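Side-chain contacts in AAR187Cp (Eremothecium gossypii, PDB 3ZIL), which probably regulates the establishment of sister-chromatid cohesion by acting on cohesin, this chain being the all-helical part with the Wap1 domain: residues A[32-35]-A[36-40]; A[133-136]-A[137-141]; A[326-329]-A[330-334]; A[358-361]-A[362-365]. One frame throughout, in Å; residues are numbered along the deposited sequence.

All four contacts are local, joining residues up to about a turn and a half apart along the chain, and they come in series, with no nesting or crossing. Interaction 1 caps the start of helix 36-52, where the loop after helix 20-27 ends. Interaction 2 lies within helix 129-141, its centre about 20 Å from that of interaction 1; Lys141 and its neighbours lean on helix 36-52, so both lie in the same group of packed helices, without touching. Across the centre of the chain, interaction 3 lies within helix 321-336, and interaction 4 turns helix 343-360 into helix 365-375. Their centres are about 18 Å apart, and helix 365-375 packs against residues of both.

Interaction 1 (A[32-35]-A[36-40]); sequences SMTT and PEHRR
Thr35 stands at the N-cap of helix 36-52 and ties the incoming loop to the first turn by two hydrogen bonds, one from its side chain and one from its backbone. With chi1 at 63°, OG1 sits between the backbone N and the carbonyl carbon and turns back over the helix end, where it accepts from His38 N at 3.3 Å. That N-H belongs to the first turn and lacks a carbonyl one turn earlier in the helix, so the hydroxyl takes the carbonyl's place. The carbonyl of Thr35 opens the regular pattern: Arg39 N reaches Thr35 O at 3.2 Å in an almost straight bond (173°). Within the helix the next rung follows, Arg40 N to Pro36 O, 2.8 Å. Pro36, at the first helical position, has no N-H, so it needs no acceptor there.

Van der Waals contacts flank this cap. Thr34 CG2 makes an apolar contact with His38 CD2 at 3.5 Å, meeting the imidazole obliquely, and the two side chains run at about a right angle. The CB of His38 also rests on the capping hydroxyl, 3.5 Å from Thr35 OG1. On another side Thr34 OG1 lies 4.0 Å from Arg39 CB, a loose touch at the root of an extended arginine.

The guanidinium of Arg39 travels on to the end of helix 54-72, bonding to the carbonyls of Trp71 and Cys72 and to that of Gly75 in the loop after it, and making a cation-pi contact with the Trp71 indole. Helix 81-93 adds Gln87 beside Arg39 and Val82 and Thr83 beside Arg40, while the cap itself stays at the surface.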
loop_
_atom_site.group_PDB
_atom_site.type_symbol
_atom_site.label_atom_id
_atom_site.label_comp_id
_atom_site.label_asym_id
_atom_site.label_seq_id
_atom_site.Cartn_x
_atom_site.Cartn_y
_atom_site.Cartn_z
ATOM N N SER A 32 28.682 -5.948 -24.662
ATOM C CA SER A 32 29.343 -4.774 -25.266
ATOM C C SER A 32 29.701 -5.080 -26.746
ATOM O O SER A 32 30.071 -4.174 -27.523
ATOM C CB SER A 32 30.588 -4.354 -24.454
ATOM O OG SER A 32 31.579 -5.344 -24.575
ATOM N N MET A 33 29.544 -6.349 -27.125
ATOM C CA MET A 33 29.802 -6.814 -28.483
ATOM C C MET A 33 28.513 -7.171 -29.265
ATOM O O MET A 33 28.623 -7.505 -30.429
ATOM C CB MET A 33 30.743 -8.028 -28.477
ATOM C CG MET A 33 32.157 -7.735 -27.975
ATOM S SD MET A 33 32.950 -6.287 -28.738
ATOM C CE MET A 33 33.662 -6.975 -30.267
ATOM N N THR A 34 27.313 -7.074 -28.650
ATOM C CA THR A 34 26.036 -7.415 -29.320
ATOM C C THR A 34 25.060 -6.205 -29.454
ATOM O O THR A 34 25.234 -5.162 -28.776
ATOM C CB THR A 34 25.331 -8.579 -28.617
ATOM O OG1 THR A 34 25.021 -8.188 -27.278
ATOM C CG2 THR A 34 26.212 -9.739 -28.573
ATOM N N THR A 35 24.053 -6.342 -30.319
ATOM C CA THR A 35 23.026 -5.298 -30.569
ATOM C C THR A 35 21.972 -5.564 -29.494
ATOM O O THR A 35 22.011 -6.605 -28.905
ATOM C CB THR A 35 22.395 -5.487 -31.946
ATOM O OG1 THR A 35 21.719 -6.765 -31.980
ATOM C CG2 THR A 35 23.530 -5.444 -33.045
ATOM N N PRO A 36 21.079 -4.603 -29.201
ATOM C CA PRO A 36 20.132 -4.933 -28.131
ATOM C C PRO A 36 19.129 -6.048 -28.518
ATOM O O PRO A 36 18.651 -6.762 -27.643
ATOM C CB PRO A 36 19.428 -3.593 -27.848
ATOM C CG PRO A 36 20.394 -2.544 -28.332
ATOM C CD PRO A 36 21.053 -3.164 -29.549
ATOM N N GLU A 37 18.832 -6.200 -29.806
ATOM C CA GLU A 37 17.923 -7.273 -30.270
ATOM C C GLU A 37 18.518 -8.680 -30.006
ATOM O O GLU A 37 17.805 -9.596 -29.585
ATOM C CB GLU A 37 17.596 -7.112 -31.773
ATOM C CG GLU A 37 16.489 -8.052 -32.283
ATOM C CD GLU A 37 16.276 -8.007 -33.803
ATOM O OE1 GLU A 37 17.176 -7.529 -34.531
ATOM O OE2 GLU A 37 15.233 -8.493 -34.278
ATOM N N HIS A 38 19.811 -8.852 -30.305
ATOM C CA HIS A 38 20.501 -10.112 -30.122
ATOM C C HIS A 38 20.550 -10.410 -28.642
ATOM O O HIS A 38 20.302 -11.542 -28.203
ATOM C CB HIS A 38 21.911 -10.051 -30.719
ATOM C CG HIS A 38 22.690 -11.369 -30.624
ATOM N ND1 HIS A 38 22.623 -12.342 -31.588
ATOM C CD2 HIS A 38 23.589 -11.847 -29.654
ATOM C CE1 HIS A 38 23.431 -13.380 -31.247
ATOM N NE2 HIS A 38 24.028 -13.076 -30.070
ATOM N N ARG A 39 20.946 -9.422 -27.851
ATOM C CA ARG A 39 20.927 -9.567 -26.378
ATOM C C ARG A 39 19.548 -10.039 -25.934
ATOM O O ARG A 39 19.387 -11.100 -25.245
ATOM C CB ARG A 39 21.313 -8.252 -25.702
ATOM C CG ARG A 39 21.111 -8.227 -24.166
ATOM C CD ARG A 39 21.710 -6.936 -23.538
ATOM N NE ARG A 39 21.191 -6.549 -22.211
ATOM C CZ ARG A 39 21.420 -7.147 -21.043
ATOM N NH1 ARG A 39 22.104 -8.320 -20.953
ATOM N NH2 ARG A 39 20.882 -6.605 -19.934
ATOM N N ARG A 40 18.546 -9.259 -26.336
ATOM C CA ARG A 40 17.155 -9.608 -25.999
ATOM C C ARG A 40 16.811 -11.067 -26.383
ATOM O O ARG A 40 16.074 -11.745 -25.644
ATOM C CB ARG A 40 16.165 -8.661 -26.658
ATOM C CG ARG A 40 14.747 -9.009 -26.294
ATOM C CD ARG A 40 13.726 -8.105 -26.946
ATOM N NE ARG A 40 13.387 -8.239 -28.372
ATOM C CZ ARG A 40 13.595 -9.265 -29.159
ATOM N NH1 ARG A 40 14.182 -10.351 -28.689
ATOM N NH2 ARG A 40 13.202 -9.200 -30.432
#

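Interaction 2 (A[133-136]-A[137-141]); sequences LNYQ and DLLRK
Tyr135 and Leu139 form an i, i+4 pair on helix 129-141, one turn apart on the side that faces helix 81-93. The tyrosine points CG anti to its own nitrogen (chi1 179°), which presents one ring face to the leucine. Both methyls approach from that face, towards the rim: Leu139 CD2 meets CE2 at 3.5 Å, and CD1 meets CZ at 3.6 Å and lies near OH. An alanine in place of Tyr135 is likely to strip both leucine methyls of this support and open a gap towards Val82, Phe121 and Ile125. Gln136 bends at chi2 and runs alongside Leu139, its OE1 3.8 Å from CD2, while NE2 makes a weak hydrogen bond to Lys132 O, one turn back.

Arg140 doubles back along the helix so that one guanidinium face looks onto Gln136 O, 3.6 Å from the plane and offset towards the rim, with NH1 3.6 Å from Gln136 CB. Leu139 N bonds to Tyr135 O at 2.9 Å. Lys141 NZ meets the syn lone pair of Asp137 OD1 at 2.9 Å in a salt bridge, and also bonds to Asn52 of helix 36-52. A largely apolar side packed on neighbouring helices, with a salt bridge on another side, is the layout of an amphipathic helix in a helical bundle.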
loop_
_atom_site.group_PDB
_atom_site.type_symbol
_atom_site.label_atom_id
_atom_site.label_comp_id
_atom_site.label_asym_id
_atom_site.label_seq_id
_atom_site.Cartn_x
_atom_site.Cartn_y
_atom_site.Cartn_z
ATOM N N LEU A 133 7.116 -16.795 -31.798
ATOM C CA LEU A 133 6.581 -18.039 -31.196
ATOM C C LEU A 133 7.162 -18.291 -29.824
ATOM O O LEU A 133 6.443 -18.719 -28.915
ATOM C CB LEU A 133 6.905 -19.254 -32.032
ATOM C CG LEU A 133 5.862 -20.039 -32.809
ATOM C CD1 LEU A 133 4.626 -19.244 -33.218
ATOM C CD2 LEU A 133 6.614 -20.635 -33.995
ATOM N N ASN A 134 8.475 -18.114 -29.671
ATOM C CA ASN A 134 9.136 -18.350 -28.362
ATOM C C ASN A 134 8.615 -17.423 -27.280
ATOM O O ASN A 134 8.458 -17.808 -26.108
ATOM C CB ASN A 134 10.680 -18.217 -28.456
ATOM C CG ASN A 134 11.354 -19.501 -28.954
ATOM O OD1 ASN A 134 10.736 -20.570 -29.046
ATOM N ND2 ASN A 134 12.619 -19.402 -29.247
ATOM N N TYR A 135 8.338 -16.201 -27.699
ATOM C CA TYR A 135 7.818 -15.160 -26.794
ATOM C C TYR A 135 6.405 -15.457 -26.300
ATOM O O TYR A 135 6.182 -15.453 -25.102
ATOM C CB TYR A 135 7.835 -13.836 -27.506
ATOM C CG TYR A 135 7.298 -12.712 -26.685
ATOM C CD1 TYR A 135 7.964 -12.317 -25.503
ATOM C CD2 TYR A 135 6.172 -11.975 -27.112
ATOM C CE1 TYR A 135 7.510 -11.205 -24.764
ATOM C CE2 TYR A 135 5.686 -10.893 -26.355
ATOM C CZ TYR A 135 6.363 -10.515 -25.167
ATOM O OH TYR A 135 5.898 -9.435 -24.396
ATOM N N GLN A 136 5.473 -15.726 -27.235
ATOM C CA GLN A 136 4.128 -16.278 -26.890
ATOM C C GLN A 136 4.186 -17.460 -25.951
ATOM O O GLN A 136 3.441 -17.563 -24.974
ATOM C CB GLN A 136 3.304 -16.705 -28.138
ATOM C CG GLN A 136 3.094 -15.678 -29.277
ATOM C CD GLN A 136 3.130 -14.177 -28.892
ATOM O OE1 GLN A 136 2.455 -13.722 -27.922
ATOM N NE2 GLN A 136 3.929 -13.377 -29.681
ATOM N N ASP A 137 5.058 -18.390 -26.253
ATOM C CA ASP A 137 5.172 -19.578 -25.428
ATOM C C ASP A 137 5.591 -19.189 -23.968
ATOM O O ASP A 137 4.961 -19.615 -22.950
ATOM C CB ASP A 137 6.145 -20.489 -26.144
ATOM C CG ASP A 137 6.598 -21.695 -25.335
ATOM O OD1 ASP A 137 6.176 -21.931 -24.180
ATOM O OD2 ASP A 137 7.440 -22.432 -25.898
ATOM N N LEU A 138 6.631 -18.354 -23.849
ATOM C CA LEU A 138 6.988 -17.833 -22.512
ATOM C C LEU A 138 5.867 -17.099 -21.765
ATOM O O LEU A 138 5.635 -17.392 -20.582
ATOM C CB LEU A 138 8.263 -16.975 -22.562
ATOM C CG LEU A 138 8.765 -16.545 -21.162
ATOM C CD1 LEU A 138 9.358 -17.718 -20.341
ATOM C CD2 LEU A 138 9.783 -15.441 -21.393
ATOM N N LEU A 139 5.220 -16.145 -22.445
ATOM C CA LEU A 139 4.108 -15.391 -21.930
ATOM C C LEU A 139 2.993 -16.253 -21.336
ATOM O O LEU A 139 2.518 -15.957 -20.239
ATOM C CB LEU A 139 3.519 -14.478 -23.030
ATOM C CG LEU A 139 3.522 -12.958 -23.040
ATOM C CD1 LEU A 139 4.767 -12.304 -22.487
ATOM C CD2 LEU A 139 3.179 -12.443 -24.454
ATOM N N ARG A 140 2.558 -17.284 -22.061
ATOM C CA ARG A 140 1.644 -18.318 -21.502
ATOM C C ARG A 140 2.135 -18.961 -20.208
ATOM O O ARG A 140 1.339 -19.407 -19.426
ATOM C CB ARG A 140 1.243 -19.411 -22.554
ATOM C CG ARG A 140 0.464 -18.816 -23.742
ATOM C CD ARG A 140 -0.026 -19.839 -24.758
ATOM N NE ARG A 140 1.015 -20.685 -25.351
ATOM C CZ ARG A 140 1.566 -20.481 -26.562
ATOM N NH1 ARG A 140 1.181 -19.453 -27.306
ATOM N NH2 ARG A 140 2.500 -21.305 -27.046
ATOM N N LYS A 141 3.432 -18.989 -19.954
ATOM C CA LYS A 141 3.923 -19.555 -18.699
ATOM C C LYS A 141 4.253 -18.585 -17.552
ATOM O O LYS A 141 4.480 -19.031 -16.448
ATOM C CB LYS A 141 5.167 -20.405 -18.995
ATOM C CG LYS A 141 4.848 -21.791 -19.534
ATOM C CD LYS A 141 5.946 -22.301 -20.471
ATOM C CE LYS A 141 5.454 -23.577 -21.172
ATOM N NZ LYS A 141 6.461 -23.951 -22.176
HETATM O O HOH W 1 8.332 -22.163 -28.155
#

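Interaction 3 (A[326-329]-A[330-334]); sequences FLLV and YAYSA
Leu328 and Tyr332 are brought alongside each other by their first torsions: Leu328 CG stands anti to the backbone N (chi1 172°), while chi1 of -84° in Tyr332 sets the ring next to Leu328 CD1. The two side chains run side by side in the same direction, Leu328 CD1 resting on Tyr332 CE2 at 3.7 Å and on CD2 at 3.9 Å. The same ring offers its edge to the backbone, with Tyr332 CD2 3.4 Å from Leu328 O near the ring plane. That carbonyl is already engaged by Tyr332 N, so the ring carbon approaches an oxygen with a regular helical partner.

Tyr330 CG is anti to its backbone N (chi1 180°), and Ala334 CB lies over one face of the ring, 4.0 Å above the plane and towards the rim. Phe326 CE2 comes to 4.4 Å from Tyr330 CB, a looser apolar touch. Four backbone bonds in succession hold these groups a turn apart, from Tyr330 N to Phe326 O (2.8 Å) through to Ser333 N and Val329 O (3.0 Å).

Helices and loops surround the contact. Phe326 stacks with Phe304 and Tyr330 with Phe308, both of helix 304-313, whereas Leu328 packs on Leu286 of helix 272-289 and on Ile367 and Ile371 of helix 365-375. The Tyr332 hydroxyl is bonded to the carbonyl of Arg370, which anchors the ring's polar end. An inner helix with helices 272-289, 304-313 and 365-375 around it is consistent with an alpha-helical repeat-type fold, as the family's place in the TPR clan suggests.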
loop_
_atom_site.group_PDB
_atom_site.type_symbol
_atom_site.label_atom_id
_atom_site.label_comp_id
_atom_site.label_asym_id
_atom_site.label_seq_id
_atom_site.Cartn_x
_atom_site.Cartn_y
_atom_site.Cartn_z
ATOM N N PHE A 326 -15.692 4.409 17.978
ATOM C CA PHE A 326 -16.770 5.230 17.452
ATOM C C PHE A 326 -17.075 6.383 18.395
ATOM O O PHE A 326 -17.344 7.500 17.958
ATOM C CB PHE A 326 -18.029 4.376 17.215
ATOM C CG PHE A 326 -19.208 5.167 16.748
ATOM C CD1 PHE A 326 -19.414 5.376 15.420
ATOM C CD2 PHE A 326 -20.093 5.734 17.657
ATOM C CE1 PHE A 326 -20.487 6.139 14.972
ATOM C CE2 PHE A 326 -21.139 6.536 17.230
ATOM C CZ PHE A 326 -21.355 6.718 15.882
ATOM N N LEU A 327 -17.086 6.092 19.701
ATOM C CA LEU A 327 -17.471 7.097 20.700
ATOM C C LEU A 327 -16.412 8.203 20.795
ATOM O O LEU A 327 -16.727 9.362 21.019
ATOM C CB LEU A 327 -17.592 6.423 22.066
ATOM C CG LEU A 327 -18.795 5.484 22.218
ATOM C CD1 LEU A 327 -18.866 4.833 23.614
ATOM C CD2 LEU A 327 -20.105 6.169 21.921
ATOM N N LEU A 328 -15.142 7.804 20.704
ATOM C CA LEU A 328 -14.059 8.767 20.694
ATOM C C LEU A 328 -14.219 9.696 19.481
ATOM O O LEU A 328 -14.076 10.923 19.617
ATOM C CB LEU A 328 -12.691 8.046 20.689
ATOM C CG LEU A 328 -11.440 8.899 20.493
ATOM C CD1 LEU A 328 -11.360 10.025 21.493
ATOM C CD2 LEU A 328 -10.186 8.024 20.557
ATOM N N VAL A 329 -14.474 9.117 18.309
ATOM C CA VAL A 329 -14.538 9.935 17.113
ATOM C C VAL A 329 -15.771 10.865 17.271
ATOM O O VAL A 329 -15.683 12.075 17.023
ATOM C CB VAL A 329 -14.609 9.089 15.816
ATOM C CG1 VAL A 329 -15.125 9.937 14.646
ATOM C CG2 VAL A 329 -13.248 8.395 15.512
ATOM N N TYR A 330 -16.882 10.297 17.740
ATOM C CA TYR A 330 -18.079 11.080 18.082
ATOM C C TYR A 330 -17.822 12.277 19.065
ATOM O O TYR A 330 -18.275 13.382 18.829
ATOM C CB TYR A 330 -19.186 10.173 18.630
ATOM C CG TYR A 330 -20.395 11.014 18.980
ATOM C CD1 TYR A 330 -21.090 11.732 17.989
ATOM C CD2 TYR A 330 -20.812 11.140 20.300
ATOM C CE1 TYR A 330 -22.162 12.541 18.327
ATOM C CE2 TYR A 330 -21.888 11.935 20.637
ATOM C CZ TYR A 330 -22.546 12.630 19.648
ATOM O OH TYR A 330 -23.613 13.412 20.010
ATOM N N ALA A 331 -17.100 12.046 20.135
ATOM C CA ALA A 331 -16.785 13.097 21.123
ATOM C C ALA A 331 -16.093 14.264 20.413
ATOM O O ALA A 331 -16.391 15.436 20.709
ATOM C CB ALA A 331 -15.894 12.528 22.202
ATOM N N TYR A 332 -15.193 13.951 19.450
ATOM C CA TYR A 332 -14.542 15.009 18.639
ATOM C C TYR A 332 -15.548 15.756 17.774
ATOM O O TYR A 332 -15.537 17.011 17.685
ATOM C CB TYR A 332 -13.364 14.435 17.778
ATOM C CG TYR A 332 -12.041 14.352 18.564
ATOM C CD1 TYR A 332 -11.298 15.474 18.777
ATOM C CD2 TYR A 332 -11.568 13.152 19.093
ATOM C CE1 TYR A 332 -10.144 15.458 19.511
ATOM C CE2 TYR A 332 -10.378 13.110 19.778
ATOM C CZ TYR A 332 -9.655 14.282 19.973
ATOM O OH TYR A 332 -8.476 14.318 20.693
ATOM N N SER A 333 -16.483 15.013 17.186
ATOM C CA SER A 333 -17.481 15.638 16.332
ATOM C C SER A 333 -18.419 16.581 17.156
ATOM O O SER A 333 -18.538 17.806 16.892
ATOM C CB SER A 333 -18.278 14.582 15.606
ATOM O OG SER A 333 -19.228 15.253 14.821
ATOM N N ALA A 334 -19.074 15.988 18.141
ATOM C CA ALA A 334 -19.854 16.742 19.105
ATOM C C ALA A 334 -19.164 18.025 19.581
ATOM O O ALA A 334 -19.767 19.089 19.509
ATOM C CB ALA A 334 -20.238 15.851 20.278
#

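Interaction 4 (A[358-361]-A[362-365]); sequences TDVS and SYNH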
loop_
_atom_site.group_PDB
_atom_site.type_symbol
_atom_site.label_atom_id
_atom_site.label_comp_id
_atom_site.label_asym_id
_atom_site.label_seq_id
_atom_site.Cartn_x
_atom_site.Cartn_y
_atom_site.Cartn_z
ATOM N N THR A 358 -7.770 3.332 29.732
ATOM C CA THR A 358 -7.057 2.388 30.527
ATOM C C THR A 358 -6.682 1.184 29.711
ATOM O O THR A 358 -5.590 0.653 29.912
ATOM C CB THR A 358 -7.947 1.935 31.713
ATOM O OG1 THR A 358 -8.349 3.098 32.454
ATOM C CG2 THR A 358 -7.226 0.935 32.581
ATOM N N ASP A 359 -7.567 0.733 28.792
ATOM C CA ASP A 359 -7.201 -0.388 27.881
ATOM C C ASP A 359 -6.049 0.005 26.989
ATOM O O ASP A 359 -5.002 -0.690 26.998
ATOM C CB ASP A 359 -8.324 -0.943 26.990
ATOM C CG ASP A 359 -9.502 -1.431 27.749
ATOM O OD1 ASP A 359 -9.309 -1.817 28.903
ATOM O OD2 ASP A 359 -10.640 -1.421 27.194
ATOM N N VAL A 360 -6.217 1.100 26.242
ATOM C CA VAL A 360 -5.239 1.439 25.197
ATOM C C VAL A 360 -3.906 1.958 25.707
ATOM O O VAL A 360 -2.910 2.022 24.935
ATOM C CB VAL A 360 -5.763 2.466 24.141
ATOM C CG1 VAL A 360 -6.848 1.859 23.310
ATOM C CG2 VAL A 360 -6.209 3.779 24.784
ATOM N N SER A 361 -3.854 2.371 26.969
ATOM C CA SER A 361 -2.632 3.057 27.421
ATOM C C SER A 361 -1.382 2.206 27.250
ATOM O O SER A 361 -0.317 2.756 27.019
ATOM C CB SER A 361 -2.734 3.529 28.890
ATOM O OG SER A 361 -3.044 2.443 29.721
ATOM N N SER A 362 -1.472 0.877 27.354
ATOM C CA SER A 362 -0.184 0.117 27.253
ATOM C C SER A 362 0.171 -0.236 25.814
ATOM O O SER A 362 1.256 -0.750 25.560
ATOM C CB SER A 362 -0.264 -1.174 28.050
ATOM O OG SER A 362 -1.312 -1.959 27.496
ATOM N N TYR A 363 -0.753 -0.029 24.881
ATOM C CA TYR A 363 -0.498 -0.492 23.471
ATOM C C TYR A 363 -0.697 0.520 22.333
ATOM O O TYR A 363 -0.245 0.257 21.200
ATOM C CB TYR A 363 -1.215 -1.827 23.137
ATOM C CG TYR A 363 -2.716 -1.753 22.907
ATOM C CD1 TYR A 363 -3.228 -1.429 21.653
ATOM C CD2 TYR A 363 -3.616 -1.971 23.962
ATOM C CE1 TYR A 363 -4.596 -1.350 21.450
ATOM C CE2 TYR A 363 -4.973 -1.885 23.787
ATOM C CZ TYR A 363 -5.479 -1.589 22.515
ATOM O OH TYR A 363 -6.831 -1.507 22.272
ATOM N N ASN A 364 -1.382 1.637 22.592
ATOM C CA ASN A 364 -1.565 2.663 21.568
ATOM C C ASN A 364 -1.551 4.058 22.247
ATOM O O ASN A 364 -2.594 4.603 22.639
ATOM C CB ASN A 364 -2.838 2.369 20.719
ATOM C CG ASN A 364 -2.822 3.082 19.356
ATOM O OD1 ASN A 364 -2.438 4.240 19.286
ATOM N ND2 ASN A 364 -3.302 2.424 18.294
ATOM N N HIS A 365 -0.346 4.605 22.432
ATOM C CA HIS A 365 -0.166 5.888 23.070
ATOM C C HIS A 365 -0.883 6.974 22.270
ATOM O O HIS A 365 -1.396 7.947 22.818
ATOM C CB HIS A 365 1.325 6.159 23.183
ATOM C CG HIS A 365 1.682 7.533 23.715
ATOM N ND1 HIS A 365 1.613 7.851 25.045
ATOM C CD2 HIS A 365 2.191 8.669 23.066
ATOM C CE1 HIS A 365 2.052 9.129 25.225
ATOM N NE2 HIS A 365 2.393 9.625 24.015
#
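Val360 O gathers two backbone donors from the turn that follows it. Asn364 N comes in the carbonyl plane at 2.8 Å, nearly straight (165°), while Tyr363 N sits well above that plane at 3.0 Å. The phenol folds back over the same peptide: chi1 of 75° places Tyr363 CG between the backbone N and the carbonyl carbon, so one ring face looks onto Val360 O, 4.1 Å from the ring plane and offset towards the rim. Further out on the ring, CE2 lies 3.4 Å from Asp359 O, and the hydroxyl and CZ lean on Val360 CG1 at 3.5 and 3.8 Å.

This is the short link between two consecutive helices, in which helix 343-360 ends and helix 365-375 starts after a few residues. Val360 packs inward on Ile367, His368 and Ile371 of the second helix, while Tyr363 reaches Phe321 of helix 321-336.

Behind the turn, Ser361 OG donates to Thr358 O at 3.1 Å, coming from above the carbonyl plane. With an alanine here the hydroxyl is gone, Thr358 O would lose this donor, and the last turn is likely to be held less firmly. Asn364 is the N-cap of helix 365-375: its OD1 accepts from Ile367 N, and its ND2 is hydrogen-bonded to the backbone of a bound peptide. Tyr363 packs on a basic side chain of that peptide, and Asn364 and His365 each touch an acidic one.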